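Local coordinates for protein putative peroxiredoxin MT2298 (Mycobacterium tuberculosis, PDB 5C04) that probably reduces hydrogen peroxide and organic hydroperoxides as a thiol-specific, mycoredoxin-dependent peroxidase, protecting the bacterium against oxidative stress, at residues V5-P10 against G126-A131; V33-H38 against F120-S125; A9-L14 against T23-R28. The protein carries 1 engineered substitution. One frame throughout, in Å; residues are numbered along the deposited sequence.

Overall arrangement
The three contacts meet at one mixed sheet of the thioredoxin fold, two of them through loops. Interaction 2 pairs strand 32-37 with strand 114-122; interaction 1 adds the N-terminal segment 5-10 to the next strand, 128-134. Interactions 1 and 2, their centres about 8 Å apart, are joined by a salt bridge, Arg-129 NE to Asp-123 OD2 at 2.6 Å. Interactions 1 and 3 share Ala-9, Pro-10 and one water, their centres about 12 Å apart; Ala-9 CB also packs on Val-122 CG2 at 3.8 Å. Interaction 3 reaches interaction 2 through Val-33 CG2 and Tyr-27 CB, 3.5 Å apart. In interaction 2 the side chain of Phe-37 is about 9 Å from that of Cys-46, probably the active-site residue.

Interaction 1 of 3, residues V5-P10 against G126-A131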
ATOM      1  N   VAL A   5      -2.129   7.039 -28.375  1.00 40.78           N
ATOM      2  CA  VAL A   5      -2.676   6.112 -29.352  1.00 41.01           C
ATOM      3  C   VAL A   5      -1.646   5.902 -30.464  1.00 41.64           C
ATOM      4  O   VAL A   5      -1.057   6.866 -30.971  1.00 42.25           O
ATOM      5  CB  VAL A   5      -4.004   6.650 -29.937  1.00 42.27           C
ATOM      6  CG1 VAL A   5      -4.534   5.731 -31.029  1.00 42.63           C
ATOM      7  CG2 VAL A   5      -5.043   6.823 -28.838  1.00 40.68           C
ATOM      8  N   GLY A   6      -1.410   4.641 -30.811  1.00 40.13           N
ATOM      9  CA  GLY A   6      -0.397   4.289 -31.780  1.00 43.00           C
ATOM     10  C   GLY A   6       0.815   3.633 -31.177  1.00 43.44           C
ATOM     11  O   GLY A   6       1.475   2.820 -31.822  1.00 46.45           O
ATOM     12  N   ALA A   7       1.117   3.974 -29.928  1.00 43.25           N
ATOM     13  CA  ALA A   7       2.285   3.429 -29.269  1.00 42.41           C
ATOM     14  C   ALA A   7       2.078   1.960 -28.937  1.00 41.26           C
ATOM     15  O   ALA A   7       0.950   1.498 -28.745  1.00 40.70           O
ATOM     16  CB  ALA A   7       2.592   4.213 -27.996  1.00 42.44           C
ATOM     17  N   THR A   8       3.180   1.234 -28.836  1.00 41.14           N
ATOM     18  CA  THR A   8       3.149  -0.133 -28.363  1.00 40.30           C
ATOM     19  C   THR A   8       3.030  -0.076 -26.845  1.00 37.49           C
ATOM     20  O   THR A   8       3.801   0.621 -26.179  1.00 40.01           O
ATOM     21  CB  THR A   8       4.410  -0.900 -28.777  1.00 42.97           C
ATOM     22  OG1 THR A   8       4.477  -0.950 -30.212  1.00 45.09           O
ATOM     23  CG2 THR A   8       4.401  -2.326 -28.225  1.00 43.36           C
ATOM     24  N   ALA A   9       2.049  -0.793 -26.312  1.00 35.11           N
ATOM     25  CA  ALA A   9       1.844  -0.868 -24.851  1.00 33.84           C
ATOM     26  C   ALA A   9       3.034  -1.551 -24.166  1.00 34.81           C
ATOM     27  O   ALA A   9       3.356  -2.685 -24.518  1.00 36.68           O
ATOM     28  CB  ALA A   9       0.589  -1.659 -24.566  1.00 32.93           C
ATOM     29  N   PRO A  10       3.670  -0.889 -23.159  1.00 34.36           N
ATOM     30  CA  PRO A  10       4.779  -1.541 -22.465  1.00 34.37           C
ATOM     31  C   PRO A  10       4.347  -2.848 -21.833  1.00 33.23           C
ATOM     32  O   PRO A  10       3.279  -2.899 -21.220  1.00 32.85           O
ATOM     33  CB  PRO A  10       5.175  -0.510 -21.405  1.00 33.83           C
ATOM     34  CG  PRO A  10       4.874   0.794 -22.059  1.00 35.14           C
ATOM     35  CD  PRO A  10       3.629   0.555 -22.868  1.00 34.32           C
ATOM     36  N   GLY A 126      -1.230  -5.531 -29.400  1.00 40.44           N
ATOM     37  CA  GLY A 126      -0.420  -4.829 -28.399  1.00 39.51           C
ATOM     38  C   GLY A 126      -0.267  -3.326 -28.595  1.00 38.66           C
ATOM     39  O   GLY A 126       0.612  -2.701 -27.989  1.00 37.86           O
ATOM     40  N   ILE A 127      -1.118  -2.743 -29.433  1.00 37.52           N
ATOM     41  CA  ILE A 127      -1.041  -1.325 -29.738  1.00 36.61           C
ATOM     42  C   ILE A 127      -2.122  -0.601 -28.934  1.00 35.31           C
ATOM     43  O   ILE A 127      -3.264  -1.072 -28.841  1.00 35.38           O
ATOM     44  CB  ILE A 127      -1.231  -1.081 -31.262  1.00 38.83           C
ATOM     45  CG1 ILE A 127      -0.168  -1.831 -32.067  1.00 41.90           C
ATOM     46  CG2 ILE A 127      -1.216   0.408 -31.575  1.00 39.40           C
ATOM     47  CD1 ILE A 127       1.246  -1.323 -31.896  1.00 42.93           C
ATOM     48  N   ILE A 128      -1.755   0.547 -28.362  1.00 36.12           N
ATOM     49  CA  ILE A 128      -2.697   1.412 -27.629  1.00 34.51           C
ATOM     50  C   ILE A 128      -3.653   2.054 -28.639  1.00 35.93           C
ATOM     51  O   ILE A 128      -3.215   2.697 -29.603  1.00 36.48           O
ATOM     52  CB  ILE A 128      -1.959   2.503 -26.803  1.00 34.70           C
ATOM     53  CG1 ILE A 128      -1.147   1.843 -25.690  1.00 35.20           C
ATOM     54  CG2 ILE A 128      -2.930   3.519 -26.223  1.00 33.43           C
ATOM     55  CD1 ILE A 128      -0.158   2.763 -25.007  1.00 35.55           C
ATOM     56  N   ARG A 129      -4.943   1.811 -28.445  1.00 35.04           N
ATOM     57  CA  ARG A 129      -5.991   2.329 -29.333  1.00 34.69           C
ATOM     58  C   ARG A 129      -6.885   3.369 -28.669  1.00 33.93           C
ATOM     59  O   ARG A 129      -7.682   4.039 -29.345  1.00 34.42           O
ATOM     60  CB  ARG A 129      -6.834   1.162 -29.853  1.00 37.37           C
ATOM     61  CG  ARG A 129      -6.044   0.161 -30.692  1.00 40.04           C
ATOM     62  CD  ARG A 129      -5.486   0.774 -31.973  1.00 42.79           C
ATOM     63  NE  ARG A 129      -4.652  -0.170 -32.724  1.00 47.23           N
ATOM     64  CZ  ARG A 129      -3.933   0.151 -33.801  1.00 50.34           C
ATOM     65  NH1 ARG A 129      -3.948   1.396 -34.275  1.00 51.39           N
ATOM     66  NH2 ARG A 129      -3.200  -0.778 -34.418  1.00 53.46           N
ATOM     67  N   PHE A 130      -6.779   3.479 -27.337  1.00 30.43           N
ATOM     68  CA  PHE A 130      -7.481   4.476 -26.567  1.00 29.07           C
ATOM     69  C   PHE A 130      -6.544   4.837 -25.414  1.00 29.27           C
ATOM     70  O   PHE A 130      -5.872   3.947 -24.870  1.00 29.75           O
ATOM     71  CB  PHE A 130      -8.801   3.907 -26.022  1.00 28.67           C
ATOM     72  CG  PHE A 130      -9.498   4.814 -25.059  1.00 27.85           C
ATOM     73  CD1 PHE A 130     -10.291   5.865 -25.486  1.00 28.07           C
ATOM     74  CD2 PHE A 130      -9.346   4.634 -23.686  1.00 27.44           C
ATOM     75  CE1 PHE A 130     -10.939   6.699 -24.580  1.00 27.28           C
ATOM     76  CE2 PHE A 130      -9.963   5.470 -22.796  1.00 26.28           C
ATOM     77  CZ  PHE A 130     -10.737   6.516 -23.211  1.00 27.62           C
ATOM     78  N   ALA A 131      -6.512   6.122 -25.065  1.00 29.63           N
ATOM     79  CA  ALA A 131      -5.631   6.605 -23.992  1.00 28.82           C
ATOM     80  C   ALA A 131      -6.180   7.858 -23.356  1.00 29.68           C
ATOM     81  O   ALA A 131      -6.491   8.831 -24.044  1.00 31.15           O
ATOM     82  CB  ALA A 131      -4.222   6.851 -24.519  1.00 31.31           C
TER
HETATM   83  O   HOH W   1       1.945  -4.516 -26.086  1.00 39.22           O
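Ile-128 holds CG1 anti to its carbonyl carbon (chi1 -66°), which lays that branch beside the methyl of Ala-9, CG1 to CB 4.1 Å; in Ile-127 a second bend (chi2 -68°) brings CD1 within 3.7 Å of Thr-8 OG1. The motif is a single beta bridge, Thr-8 with Ile-127, by which the N-terminal segment of the thioredoxin fold lies against the start of strand 128-134. Three backbone hydrogen bonds sew the two together. Gly-6 N donates to Ile-128 O, Ile-128 N returns a bond of 2.9 Å to Ala-7 O, and Ala-9 N donates to Gly-126 O. Gly-126 O also accepts from a water that donates to Ala-9 O as well, so the water links the two carbonyls alongside the direct bond. The long branch of Ile-128 reaches Ala-7 and Ala-9, its CD1 4.3 Å from Ala-7 CB, while Leu-3 and Phe-120 add to the apolar surroundings of this side chain. Gly-6 and Gly-126 both take backbone angles, with positive phi, at which a side chain would collide with the carbonyl oxygen before it. Val-5 closes the other end: its CG1 stands 3.6 Å from Ile-128 O, and its CG2 is 3.9 Å from Arg-129 O. Beyond the bridge, Arg-129 and Phe-130 both face Val-121 as a classic beta bulge, and Phe-130 packs on helix 143-150. Arg-129 turns away from the N-terminal segment to a salt bridge with Asp-123. Its guanidinium lies flat over Ile-127, whose CG2 sits 3.5 Å above the centre of that plane.

Interaction 2 of 3, residues V33-H38 against F120-S125; sequences VLLVFH and FVVDRS. Engineered in segment 33-38: His-38 (natural residue Phe).
Val-122 N donates to Val-33 O at 2.8 Å, and Val-121 CA adds a weak CA-H...O contact to the same oxygen. The bond belongs to an antiparallel pairing inside the sheet of the thioredoxin fold, where Val-33/Val-122 and Leu-35/Phe-120 are hydrogen-bonded pairs and Leu-34/Val-121 between them is non-hydrogen-bonded. Phe-120 O accepts from Leu-35 N, with a weaker CA-H...O contact from Leu-34 CA. Leu-34 and Val-121 share the face covered by helix 143-150; Leu-34 puts CG anti to the backbone N (chi1 180°), and its CD1 lies 3.8 Å from Val-121 CG2. On the other face Leu-35 CD1 meets Val-122 CG2 at 4.0 Å. Farther along, the rings of Phe-37 and Phe-120 meet rim to rim, planes at 84° and centroids 6.0 Å apart, with Tyr-105 touching both. The engineered His-38 (natural residue Phe) follows and lies against Cys-46 of helix 44-55, probably the active-site residue. Past the paired residues comes an Asx turn: Asp-123 OD1, to which Ile-127 N also donates, accepts hydrogen bonds from Ser-125 N and Ser-125 OG, both from one face of its plane, the hydroxyl at 2.8 Å.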
ATOM      1  N   VAL A  33      -7.536  -5.437 -24.241  1.00 27.35           N
ATOM      2  CA  VAL A  33      -7.332  -5.262 -22.799  1.00 26.70           C
ATOM      3  C   VAL A  33      -7.583  -3.825 -22.395  1.00 25.70           C
ATOM      4  O   VAL A  33      -6.934  -2.900 -22.900  1.00 25.43           O
ATOM      5  CB  VAL A  33      -5.922  -5.687 -22.364  1.00 27.02           C
ATOM      6  CG1 VAL A  33      -5.790  -5.609 -20.838  1.00 26.11           C
ATOM      7  CG2 VAL A  33      -5.568  -7.095 -22.825  1.00 28.18           C
ATOM      8  N   LEU A  34      -8.476  -3.664 -21.417  1.00 24.41           N
ATOM      9  CA  LEU A  34      -8.743  -2.388 -20.773  1.00 23.84           C
ATOM     10  C   LEU A  34      -7.861  -2.333 -19.526  1.00 22.48           C
ATOM     11  O   LEU A  34      -7.994  -3.189 -18.635  1.00 22.87           O
ATOM     12  CB  LEU A  34     -10.203  -2.284 -20.344  1.00 23.90           C
ATOM     13  CG  LEU A  34     -10.621  -0.991 -19.652  1.00 23.73           C
ATOM     14  CD1 LEU A  34     -10.581   0.214 -20.570  1.00 24.76           C
ATOM     15  CD2 LEU A  34     -11.997  -1.154 -19.029  1.00 24.87           C
ATOM     16  N   LEU A  35      -6.983  -1.346 -19.506  1.00 21.48           N
ATOM     17  CA  LEU A  35      -6.112  -1.076 -18.328  1.00 20.45           C
ATOM     18  C   LEU A  35      -6.661   0.113 -17.576  1.00 20.32           C
ATOM     19  O   LEU A  35      -6.698   1.234 -18.118  1.00 21.56           O
ATOM     20  CB  LEU A  35      -4.690  -0.743 -18.771  1.00 22.14           C
ATOM     21  CG  LEU A  35      -3.984  -1.809 -19.613  1.00 23.57           C
ATOM     22  CD1 LEU A  35      -2.594  -1.345 -19.987  1.00 24.73           C
ATOM     23  CD2 LEU A  35      -3.937  -3.146 -18.898  1.00 24.21           C
ATOM     24  N   VAL A  36      -7.111  -0.129 -16.334  1.00 18.77           N
ATOM     25  CA  VAL A  36      -7.676   0.925 -15.485  1.00 18.69           C
ATOM     26  C   VAL A  36      -6.691   1.209 -14.332  1.00 18.31           C
ATOM     27  O   VAL A  36      -6.717   0.561 -13.271  1.00 18.97           O
ATOM     28  CB  VAL A  36      -9.080   0.558 -14.948  1.00 18.40           C
ATOM     29  CG1 VAL A  36      -9.656   1.721 -14.139  1.00 18.85           C
ATOM     30  CG2 VAL A  36     -10.021   0.157 -16.119  1.00 19.36           C
ATOM     31  N   PHE A  37      -5.820   2.172 -14.565  1.00 17.95           N
ATOM     32  CA  PHE A  37      -4.933   2.671 -13.477  1.00 17.55           C
ATOM     33  C   PHE A  37      -5.769   3.497 -12.527  1.00 17.68           C
ATOM     34  O   PHE A  37      -6.638   4.259 -12.956  1.00 17.80           O
ATOM     35  CB  PHE A  37      -3.795   3.517 -14.045  1.00 18.39           C
ATOM     36  CG  PHE A  37      -2.768   2.724 -14.809  1.00 19.50           C
ATOM     37  CD1 PHE A  37      -2.916   2.475 -16.173  1.00 20.47           C
ATOM     38  CD2 PHE A  37      -1.626   2.254 -14.179  1.00 20.62           C
ATOM     39  CE1 PHE A  37      -1.953   1.764 -16.885  1.00 21.78           C
ATOM     40  CE2 PHE A  37      -0.654   1.552 -14.886  1.00 21.58           C
ATOM     41  CZ  PHE A  37      -0.829   1.298 -16.226  1.00 22.54           C
ATOM     42  N   HIS A  38      -5.497   3.393 -11.223  1.00 17.40           N
ATOM     43  CA  HIS A  38      -6.221   4.228 -10.273  1.00 17.12           C
ATOM     44  C   HIS A  38      -5.386   4.462  -9.021  1.00 16.44           C
ATOM     45  O   HIS A  38      -4.495   3.659  -8.721  1.00 18.17           O
ATOM     46  CB  HIS A  38      -7.593   3.657  -9.940  1.00 17.79           C
ATOM     47  CG  HIS A  38      -7.533   2.403  -9.165  1.00 18.62           C
ATOM     48  ND1 HIS A  38      -7.644   2.401  -7.789  1.00 20.84           N
ATOM     49  CD2 HIS A  38      -7.273   1.124  -9.531  1.00 19.83           C
ATOM     50  CE1 HIS A  38      -7.505   1.167  -7.353  1.00 21.95           C
ATOM     51  NE2 HIS A  38      -7.286   0.376  -8.375  1.00 21.55           N
ATOM     52  N   PHE A 120      -6.249   2.838 -20.629  1.00 23.50           N
ATOM     53  CA  PHE A 120      -5.815   2.448 -21.962  1.00 24.74           C
ATOM     54  C   PHE A 120      -6.600   1.269 -22.438  1.00 24.62           C
ATOM     55  O   PHE A 120      -7.051   0.433 -21.665  1.00 24.10           O
ATOM     56  CB  PHE A 120      -4.333   2.071 -21.929  1.00 25.60           C
ATOM     57  CG  PHE A 120      -3.458   3.169 -21.462  1.00 25.66           C
ATOM     58  CD1 PHE A 120      -3.179   3.290 -20.108  1.00 24.27           C
ATOM     59  CD2 PHE A 120      -2.885   4.066 -22.342  1.00 26.22           C
ATOM     60  CE1 PHE A 120      -2.395   4.321 -19.649  1.00 25.27           C
ATOM     61  CE2 PHE A 120      -2.092   5.096 -21.896  1.00 27.24           C
ATOM     62  CZ  PHE A 120      -1.830   5.215 -20.536  1.00 26.36           C
ATOM     63  N   VAL A 121      -6.809   1.207 -23.755  1.00 24.94           N
ATOM     64  CA  VAL A 121      -7.249  -0.019 -24.380  1.00 26.18           C
ATOM     65  C   VAL A 121      -6.132  -0.476 -25.306  1.00 28.64           C
ATOM     66  O   VAL A 121      -5.621   0.322 -26.117  1.00 29.68           O
ATOM     67  CB  VAL A 121      -8.563   0.159 -25.147  1.00 26.11           C
ATOM     68  CG1 VAL A 121      -8.861  -1.125 -25.920  1.00 27.44           C
ATOM     69  CG2 VAL A 121      -9.698   0.535 -24.207  1.00 25.22           C
ATOM     70  N   VAL A 122      -5.738  -1.736 -25.130  1.00 28.53           N
ATOM     71  CA  VAL A 122      -4.661  -2.364 -25.888  1.00 31.08           C
ATOM     72  C   VAL A 122      -5.311  -3.356 -26.820  1.00 32.02           C
ATOM     73  O   VAL A 122      -6.094  -4.215 -26.394  1.00 31.79           O
ATOM     74  CB  VAL A 122      -3.657  -3.110 -24.963  1.00 31.32           C
ATOM     75  CG1 VAL A 122      -2.501  -3.682 -25.765  1.00 32.35           C
ATOM     76  CG2 VAL A 122      -3.125  -2.185 -23.883  1.00 30.71           C
ATOM     77  N   ASP A 123      -5.012  -3.258 -28.115  1.00 33.88           N
ATOM     78  CA  ASP A 123      -5.666  -4.166 -29.038  1.00 35.36           C
ATOM     79  C   ASP A 123      -4.969  -5.526 -29.044  1.00 36.53           C
ATOM     80  O   ASP A 123      -3.999  -5.744 -28.311  1.00 35.23           O
ATOM     81  CB  ASP A 123      -5.822  -3.547 -30.444  1.00 36.63           C
ATOM     82  CG  ASP A 123      -4.524  -3.449 -31.220  1.00 38.74           C
ATOM     83  OD1 ASP A 123      -3.492  -4.049 -30.847  1.00 39.05           O
ATOM     84  OD2 ASP A 123      -4.562  -2.773 -32.276  1.00 40.41           O
ATOM     85  N   ARG A 124      -5.436  -6.436 -29.892  1.00 37.03           N
ATOM     86  CA  ARG A 124      -4.938  -7.810 -29.888  0.50 38.73           C
ATOM     87  C   ARG A 124      -3.501  -7.934 -30.404  1.00 39.79           C
ATOM     88  O   ARG A 124      -2.872  -8.973 -30.242  1.00 42.38           O
ATOM     89  CB  ARG A 124      -5.867  -8.712 -30.700  0.50 40.18           C
ATOM     90  CG  ARG A 124      -7.212  -8.971 -30.038  0.50 39.78           C
ATOM     91  CD  ARG A 124      -8.030  -9.955 -30.855  0.50 41.61           C
ATOM     92  NE  ARG A 124      -8.525  -9.360 -32.095  0.50 42.52           N
ATOM     93  CZ  ARG A 124      -9.731  -8.818 -32.249  0.50 42.80           C
ATOM     94  NH1 ARG A 124     -10.083  -8.309 -33.422  0.50 43.84           N
ATOM     95  NH2 ARG A 124     -10.590  -8.780 -31.238  0.50 41.91           N
ATOM     96  N   SER A 125      -2.977  -6.868 -31.009  1.00 40.35           N
ATOM     97  CA  SER A 125      -1.592  -6.827 -31.458  1.00 43.78           C
ATOM     98  C   SER A 125      -0.691  -6.017 -30.520  1.00 42.29           C
ATOM     99  O   SER A 125       0.478  -5.819 -30.819  1.00 42.48           O
ATOM    100  CB  SER A 125      -1.503  -6.230 -32.865  1.00 47.64           C
ATOM    101  OG  SER A 125      -1.666  -4.820 -32.820  1.00 50.39           O
TER

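Interaction 3 of 3, residues A9-L14 against T23-R28; sequences APDFTL and TLRGYR
The Phe-12 ring lies with one face over Leu-24, whose CB stands 4.0 Å from the ring centroid, 16° off the normal: a CH-pi contact displaced toward the rim. This is the open end of a beta hairpin, strands 13-16 and 21-23, where Thr-13 and Thr-23 form an antiparallel non-hydrogen-bonded pair. With CG between the backbone N and the carbonyl carbon (chi1 61°), the Phe-12 ring is set beside Leu-24 and also touches Leu-35 and Tyr-105. Leu-24 turns its CD2 to Ala-9 CB at 3.7 Å and to Pro-10 O. The hairpin backbones join where Leu-24 N donates to Phe-12 O, a bond of 3.2 Å. On the more exposed side the hydroxyls Thr-13 OG1 and Thr-23 OG1 lie 3.0 Å apart in a hydrogen bond, described here for one of the two conformers of Thr-23. Asp-11 bridges to the 3-10 segment 25-27: OD1 accepts from Arg-25 N, on the syn side but 33° out of the carboxylate plane, while OD2 lies at the edge of the Arg-25 guanidinium in a long salt bridge, 3.5 Å to NE. Arg-28 in turn lies over a face of that guanidinium, and its NH2 donates at 2.9 Å to the water bound by Ala-9 O.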
ATOM      1  N   ALA A   9       2.049  -0.793 -26.312  1.00 35.11           N
ATOM      2  CA  ALA A   9       1.844  -0.868 -24.851  1.00 33.84           C
ATOM      3  C   ALA A   9       3.034  -1.551 -24.166  1.00 34.81           C
ATOM      4  O   ALA A   9       3.356  -2.685 -24.518  1.00 36.68           O
ATOM      5  CB  ALA A   9       0.589  -1.659 -24.566  1.00 32.93           C
ATOM      6  N   PRO A  10       3.670  -0.889 -23.159  1.00 34.36           N
ATOM      7  CA  PRO A  10       4.779  -1.541 -22.465  1.00 34.37           C
ATOM      8  C   PRO A  10       4.347  -2.848 -21.833  1.00 33.23           C
ATOM      9  O   PRO A  10       3.279  -2.899 -21.220  1.00 32.85           O
ATOM     10  CB  PRO A  10       5.175  -0.510 -21.405  1.00 33.83           C
ATOM     11  CG  PRO A  10       4.874   0.794 -22.059  1.00 35.14           C
ATOM     12  CD  PRO A  10       3.629   0.555 -22.868  1.00 34.32           C
ATOM     13  N   ASP A  11       5.163  -3.897 -21.942  1.00 34.55           N
ATOM     14  CA  ASP A  11       4.809  -5.152 -21.282  1.00 34.79           C
ATOM     15  C   ASP A  11       4.990  -5.001 -19.777  1.00 33.38           C
ATOM     16  O   ASP A  11       5.759  -4.165 -19.286  1.00 35.35           O
ATOM     17  CB  ASP A  11       5.663  -6.348 -21.732  1.00 39.91           C
ATOM     18  CG  ASP A  11       4.933  -7.711 -21.543  1.00 42.69           C
ATOM     19  OD1 ASP A  11       3.738  -7.754 -21.134  1.00 37.80           O
ATOM     20  OD2 ASP A  11       5.564  -8.755 -21.855  1.00 48.53           O
ATOM     21  N   PHE A  12       4.249  -5.826 -19.066  1.00 32.51           N
ATOM     22  CA  PHE A  12       4.403  -5.905 -17.633  1.00 30.90           C
ATOM     23  C   PHE A  12       4.009  -7.269 -17.133  1.00 31.28           C
ATOM     24  O   PHE A  12       3.224  -7.964 -17.766  1.00 31.93           O
ATOM     25  CB  PHE A  12       3.584  -4.811 -16.907  1.00 29.83           C
ATOM     26  CG  PHE A  12       2.078  -4.875 -17.142  1.00 28.64           C
ATOM     27  CD1 PHE A  12       1.292  -5.841 -16.527  1.00 28.42           C
ATOM     28  CD2 PHE A  12       1.449  -3.948 -17.970  1.00 29.55           C
ATOM     29  CE1 PHE A  12      -0.083  -5.894 -16.738  1.00 28.62           C
ATOM     30  CE2 PHE A  12       0.077  -3.990 -18.178  1.00 29.09           C
ATOM     31  CZ  PHE A  12      -0.695  -4.957 -17.559  1.00 29.23           C
ATOM     32  N   THR A  13       4.556  -7.613 -15.964  1.00 30.13           N
ATOM     33  CA  THR A  13       4.130  -8.784 -15.221  1.00 31.05           C
ATOM     34  C   THR A  13       3.914  -8.354 -13.775  1.00 28.92           C
ATOM     35  O   THR A  13       4.877  -7.939 -13.106  1.00 31.80           O
ATOM     36  CB  THR A  13       5.186  -9.904 -15.256  1.00 33.43           C
ATOM     37  OG1 THR A  13       5.572 -10.174 -16.619  1.00 35.37           O
ATOM     38  CG2 THR A  13       4.641 -11.180 -14.610  1.00 33.60           C
ATOM     39  N   LEU A  14       2.675  -8.475 -13.293  1.00 27.51           N
ATOM     40  CA  LEU A  14       2.321  -8.030 -11.933  1.00 25.76           C
ATOM     41  C   LEU A  14       1.483  -9.081 -11.214  1.00 26.51           C
ATOM     42  O   LEU A  14       0.783  -9.884 -11.821  1.00 27.63           O
ATOM     43  CB  LEU A  14       1.527  -6.701 -11.990  1.00 24.49           C
ATOM     44  CG  LEU A  14       2.249  -5.488 -12.579  1.00 25.29           C
ATOM     45  CD1 LEU A  14       1.283  -4.310 -12.739  1.00 25.62           C
ATOM     46  CD2 LEU A  14       3.470  -5.037 -11.778  1.00 26.13           C
ATOM     47  N   THR A  23       0.376 -11.188 -17.012  1.00 32.52           N
ATOM     48  CA  THR A  23       1.240 -10.485 -17.966  0.50 33.57           C
ATOM     49  C   THR A  23       0.349  -9.893 -19.050  1.00 33.57           C
ATOM     50  O   THR A  23      -0.663 -10.482 -19.402  1.00 37.37           O
ATOM     51  CB  THR A  23       2.315 -11.423 -18.571  0.50 36.00           C
ATOM     52  OG1 THR A  23       3.261 -11.776 -17.560  0.50 36.21           O
ATOM     53  CG2 THR A  23       3.072 -10.775 -19.746  0.50 37.05           C
ATOM     54  N   LEU A  24       0.710  -8.715 -19.554  1.00 32.72           N
ATOM     55  CA  LEU A  24      -0.080  -8.082 -20.630  1.00 31.95           C
ATOM     56  C   LEU A  24      -0.009  -8.923 -21.920  1.00 34.34           C
ATOM     57  O   LEU A  24      -1.027  -9.155 -22.588  1.00 33.34           O
ATOM     58  CB  LEU A  24       0.434  -6.673 -20.917  1.00 32.65           C
ATOM     59  CG  LEU A  24      -0.320  -5.870 -21.994  1.00 32.63           C
ATOM     60  CD1 LEU A  24      -1.760  -5.651 -21.583  1.00 32.78           C
ATOM     61  CD2 LEU A  24       0.350  -4.539 -22.304  1.00 32.91           C
ATOM     62  N   ARG A  25       1.201  -9.368 -22.244  1.00 36.40           N
ATOM     63  CA  ARG A  25       1.452 -10.133 -23.491  1.00 38.22           C
ATOM     64  C   ARG A  25       0.625 -11.412 -23.603  1.00 39.26           C
ATOM     65  O   ARG A  25       0.289 -11.837 -24.729  1.00 41.55           O
ATOM     66  CB  ARG A  25       2.937 -10.462 -23.588  1.00 40.87           C
ATOM     67  CG  ARG A  25       3.384 -11.007 -24.934  1.00 44.41           C
ATOM     68  CD  ARG A  25       4.890 -10.926 -25.030  1.00 46.35           C
ATOM     69  NE  ARG A  25       5.334  -9.555 -25.298  1.00 47.19           N
ATOM     70  CZ  ARG A  25       5.717  -9.093 -26.493  1.00 48.18           C
ATOM     71  NH1 ARG A  25       5.719  -9.879 -27.556  1.00 49.02           N
ATOM     72  NH2 ARG A  25       6.108  -7.832 -26.619  1.00 48.75           N
ATOM     73  N   GLY A  26       0.300 -12.025 -22.468  1.00 40.26           N
ATOM     74  CA  GLY A  26      -0.592 -13.192 -22.418  1.00 41.29           C
ATOM     75  C   GLY A  26      -1.888 -13.047 -23.207  1.00 41.23           C
ATOM     76  O   GLY A  26      -2.424 -14.033 -23.713  1.00 43.77           O
ATOM     77  N   TYR A  27      -2.385 -11.821 -23.334  1.00 38.78           N
ATOM     78  CA  TYR A  27      -3.663 -11.565 -24.008  1.00 37.91           C
ATOM     79  C   TYR A  27      -3.546 -11.373 -25.532  1.00 39.72           C
ATOM     80  O   TYR A  27      -4.569 -11.327 -26.243  1.00 37.96           O
ATOM     81  CB  TYR A  27      -4.348 -10.342 -23.397  1.00 36.50           C
ATOM     82  CG  TYR A  27      -4.782 -10.524 -21.958  1.00 35.02           C
ATOM     83  CD1 TYR A  27      -5.983 -11.162 -21.647  1.00 34.96           C
ATOM     84  CD2 TYR A  27      -3.982 -10.076 -20.902  1.00 34.01           C
ATOM     85  CE1 TYR A  27      -6.389 -11.314 -20.322  1.00 34.64           C
ATOM     86  CE2 TYR A  27      -4.378 -10.241 -19.586  1.00 33.55           C
ATOM     87  CZ  TYR A  27      -5.571 -10.861 -19.301  1.00 33.64           C
ATOM     88  OH  TYR A  27      -5.972 -11.015 -17.992  1.00 33.79           O
ATOM     89  N   ARG A  28      -2.320 -11.240 -26.028  1.00 40.58           N
ATOM     90  CA  ARG A  28      -2.115 -10.993 -27.459  1.00 44.48           C
ATOM     91  C   ARG A  28      -2.701 -12.091 -28.312  1.00 44.46           C
ATOM     92  O   ARG A  28      -2.577 -13.275 -27.996  1.00 43.96           O
ATOM     93  CB  ARG A  28      -0.648 -10.808 -27.810  1.00 46.66           C
ATOM     94  CG  ARG A  28      -0.154  -9.414 -27.498  1.00 47.58           C
ATOM     95  CD  ARG A  28       1.059  -9.090 -28.336  1.00 50.52           C
ATOM     96  NE  ARG A  28       1.739  -7.901 -27.843  1.00 50.22           N
ATOM     97  CZ  ARG A  28       2.846  -7.400 -28.375  1.00 52.09           C
ATOM     98  NH1 ARG A  28       3.405  -7.994 -29.421  1.00 53.45           N
ATOM     99  NH2 ARG A  28       3.401  -6.307 -27.859  1.00 51.52           N
TER
HETATM  100  O   HOH W   1       1.945  -4.516 -26.086  1.00 39.22           O